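PDB 6QBW: integrase from Human T-cell leukemia virus 2, which inserts the DNA copy of the viral genome into the host chromosome, and is represented here by its catalytic core domain. Local coordinates for the interface of chains A and B. Numbering follows the deposited sequence. Chains: chain A/B, integrase.

Contact 1: the interface of chains A and B. Residues chain A 52, 55-56, 59; chain B 137.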
# COMPACT_ATOMS: atom_id res chain seq x y z
N SER A 52 9.97 -4.37 -13.36
CA SER A 52 8.71 -4.14 -12.66
C SER A 52 8.66 -4.79 -11.28
O SER A 52 8.14 -4.20 -10.33
CB SER A 52 7.53 -4.64 -13.49
OG SER A 52 6.32 -4.37 -12.81
N LEU A 55 11.18 -2.66 -9.04
CA LEU A 55 10.61 -1.38 -8.63
C LEU A 55 9.63 -1.58 -7.49
O LEU A 55 9.62 -0.80 -6.53
CB LEU A 55 9.89 -0.69 -9.79
CG LEU A 55 10.74 0.16 -10.73
CD1 LEU A 55 9.96 0.48 -12.00
CD2 LEU A 55 11.17 1.44 -10.03
N GLN A 56 8.80 -2.61 -7.60
CA GLN A 56 7.85 -2.96 -6.55
C GLN A 56 8.54 -3.28 -5.22
O GLN A 56 8.04 -2.91 -4.16
CB GLN A 56 7.01 -4.16 -6.96
CG GLN A 56 5.97 -4.53 -5.92
CD GLN A 56 4.71 -5.07 -6.55
OE1 GLN A 56 4.73 -6.13 -7.19
NE2 GLN A 56 3.61 -4.35 -6.39
N SER A 59 9.61 -0.03 -3.98
CA SER A 59 8.37 0.58 -3.49
C SER A 59 8.03 0.23 -2.03
O SER A 59 7.62 1.10 -1.26
CB SER A 59 7.21 0.20 -4.42
OG SER A 59 6.02 -0.09 -3.71
N TRP B 137 6.81 5.18 -8.47
CA TRP B 137 7.85 4.54 -7.67
C TRP B 137 9.24 5.01 -8.07
O TRP B 137 10.12 5.12 -7.21
CB TRP B 137 7.77 3.02 -7.80
CG TRP B 137 6.49 2.40 -7.31
CD1 TRP B 137 5.63 2.90 -6.38
CD2 TRP B 137 5.95 1.13 -7.71
NE1 TRP B 137 4.58 2.04 -6.19
CE2 TRP B 137 4.75 0.95 -7.00
CE3 TRP B 137 6.36 0.14 -8.61
CZ2 TRP B 137 3.95 -0.19 -7.15
CZ3 TRP B 137 5.57 -1.00 -8.76
CH2 TRP B 137 4.38 -1.16 -8.03

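Contact 2: the interface of chains A and B. Residues chain A 48, 52; chain B 122-123, 126, 134.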
# COMPACT_ATOMS: atom_id res chain seq x y z
N CYS A 48 11.04 -6.31 -18.78
CA CYS A 48 9.88 -5.56 -18.31
C CYS A 48 9.42 -6.04 -16.94
O CYS A 48 9.29 -5.24 -16.00
CB CYS A 48 8.74 -5.66 -19.31
SG CYS A 48 9.08 -4.73 -20.82
N SER A 52 9.97 -4.37 -13.36
CA SER A 52 8.71 -4.14 -12.66
C SER A 52 8.66 -4.79 -11.28
O SER A 52 8.14 -4.20 -10.33
CB SER A 52 7.53 -4.64 -13.49
OG SER A 52 6.32 -4.37 -12.81
N ASP B 122 8.97 0.96 -23.34
CA ASP B 122 9.75 -0.20 -22.94
C ASP B 122 8.86 -1.46 -22.88
O ASP B 122 9.31 -2.55 -23.23
CB ASP B 122 10.41 0.03 -21.56
CG ASP B 122 11.44 1.17 -21.57
OD1 ASP B 122 12.09 1.40 -22.61
OD2 ASP B 122 11.60 1.82 -20.52
N CYS B 123 7.61 -1.29 -22.45
CA CYS B 123 6.67 -2.40 -22.28
C CYS B 123 5.31 -2.05 -22.88
O CYS B 123 4.36 -1.73 -22.15
CB CYS B 123 6.52 -2.71 -20.79
SG CYS B 123 8.02 -2.41 -19.83
N LEU B 126 1.82 -3.93 -21.58
CA LEU B 126 1.29 -3.84 -20.22
C LEU B 126 0.32 -2.67 -20.11
O LEU B 126 0.46 -1.69 -20.84
CB LEU B 126 2.43 -3.73 -19.18
CG LEU B 126 3.23 -5.00 -18.83
CD1 LEU B 126 2.32 -6.21 -18.60
CD2 LEU B 126 4.31 -5.35 -19.86
N LYS B 134 4.96 2.32 -11.91
CA LYS B 134 6.38 2.33 -12.20
C LYS B 134 6.92 3.77 -12.22
O LYS B 134 7.99 4.03 -11.67
CB LYS B 134 6.67 1.60 -13.51
CG LYS B 134 6.39 0.10 -13.43
CD LYS B 134 6.48 -0.60 -14.78
CE LYS B 134 7.91 -1.04 -15.10
NZ LYS B 134 8.02 -2.07 -16.18

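Contact 1: the interface of chains A and B
B:Trp137 lays its indole against helix 47-61 of chain A, with A:Ser59 and A:Gln56 under one face and A:Leu55 beside it. The indole comes from helix 128-142 of chain B. The site is a helix-on-helix patch between two catalytic core domains. Retroviral integrase core domains commonly dimerise through such helices, so this is probably the biological dimer contact.

The apolar centre is the methylene of A:Ser59. Its CB lies 3.5 Å from the centroid of the five-membered ring of B:Trp137, a CH-pi contact. It sits almost straight above the centre of that ring, which places it off-centre on the whole indole. The backbone of A:Gln56 takes the six-membered ring. Its CA sits over CZ3 of B:Trp137 at 3.7 Å, on the same face as the serine. A:Leu55 approaches differently. Its CB comes from beside CE3 of B:Trp137, only slightly off the ring plane, at 3.8 Å. B:Trp137 has CG anti to its carbonyl carbon (chi1 -62°), and this carries the indole off its own helix and across to the partner.

Farther out, the side chain of A:Gln56 runs alongside the indole and points the same way. CG is anti to the backbone N (chi1 -178°), and a bend at chi2 then turns the amide along the indole. Its amide plane is turned 42° from the indole plane, so the two do not stack flat. The amide nitrogen NE2 reaches the outer ring atom CH2 of B:Trp137 at 3.7 Å. A:Ser52 adds a marginal contact near CZ3, through its backbone.

At the polar rim, the hydroxyl oxygen of A:Ser59 lies over the face, almost straight above the indole nitrogen. It is poorly placed there to receive the in-plane N-H. OG of A:Ser59 lies 3.6 Å from NE1 of B:Trp137.

Contact 2: the interface of chains A and B
A:Cys48 and B:Cys123 bring their sulfurs together in the tight part of this contact. A:Cys48 lies in the first turn of helix 47-61. B:Cys123 lies in the loop just after helix 104-122. The two SG atoms, A:Cys48 to B:Cys123, are 2.7 Å apart. That is clearly longer than a normal disulfide. An intersubunit disulfide is plausible, but the long separation leaves it doubtful.

A:Cys48 has SG anti to its carbonyl carbon (chi1 -70°), which turns the sulfur off the helix toward chain B. The S...S line meets the CB-SG bond of A:Cys48 nearly at a right angle. The angle at the B:Cys123 sulfur is similar, and the two CB-SG bonds are twisted well apart about the S...S line, so the side chains cross and do not meet end on. The A:Cys48 sulfur also packs near the last carbonyl of helix 104-122. There SG of A:Cys48 is 3.3 Å from O of B:Asp122.

The rest of the patch is looser. B:Leu126 stays at the margin, its CD2 4.5 Å from CB of A:Cys48. Toward A:Ser52, B:Lys134 reaches over from helix 128-142. Its chain bends at chi3 (87°), which swings the terminal amine toward the first turn of helix 47-61. The methylene CE brushes the A:Ser52 side chain, 4.0 Å from its CB. This is light contact, without the close fit seen at the sulfurs. The terminal amine makes a weak hydrogen bond to the backbone carbonyl of A:Cys48, with NZ of B:Lys134 3.4 Å from O of A:Cys48.

Contacts 1 and 2 lie side by side on one interface, with their C-alpha centres about 11 Å apart. A:Ser52 belongs to both. Helix 47-61 of chain A runs through the pair, its start in contact 2 and its later turns in contact 1. Helix 128-142 of chain B also serves both. Contact 2 further brings in the end of helix 104-122 and the loop that follows. Together they hold helix 47-61 against chain B at separate points, which would probably limit rotation between the subunits. The two chains are not related by perfect two-fold symmetry across the interface, so the reciprocal contacts may differ in detail.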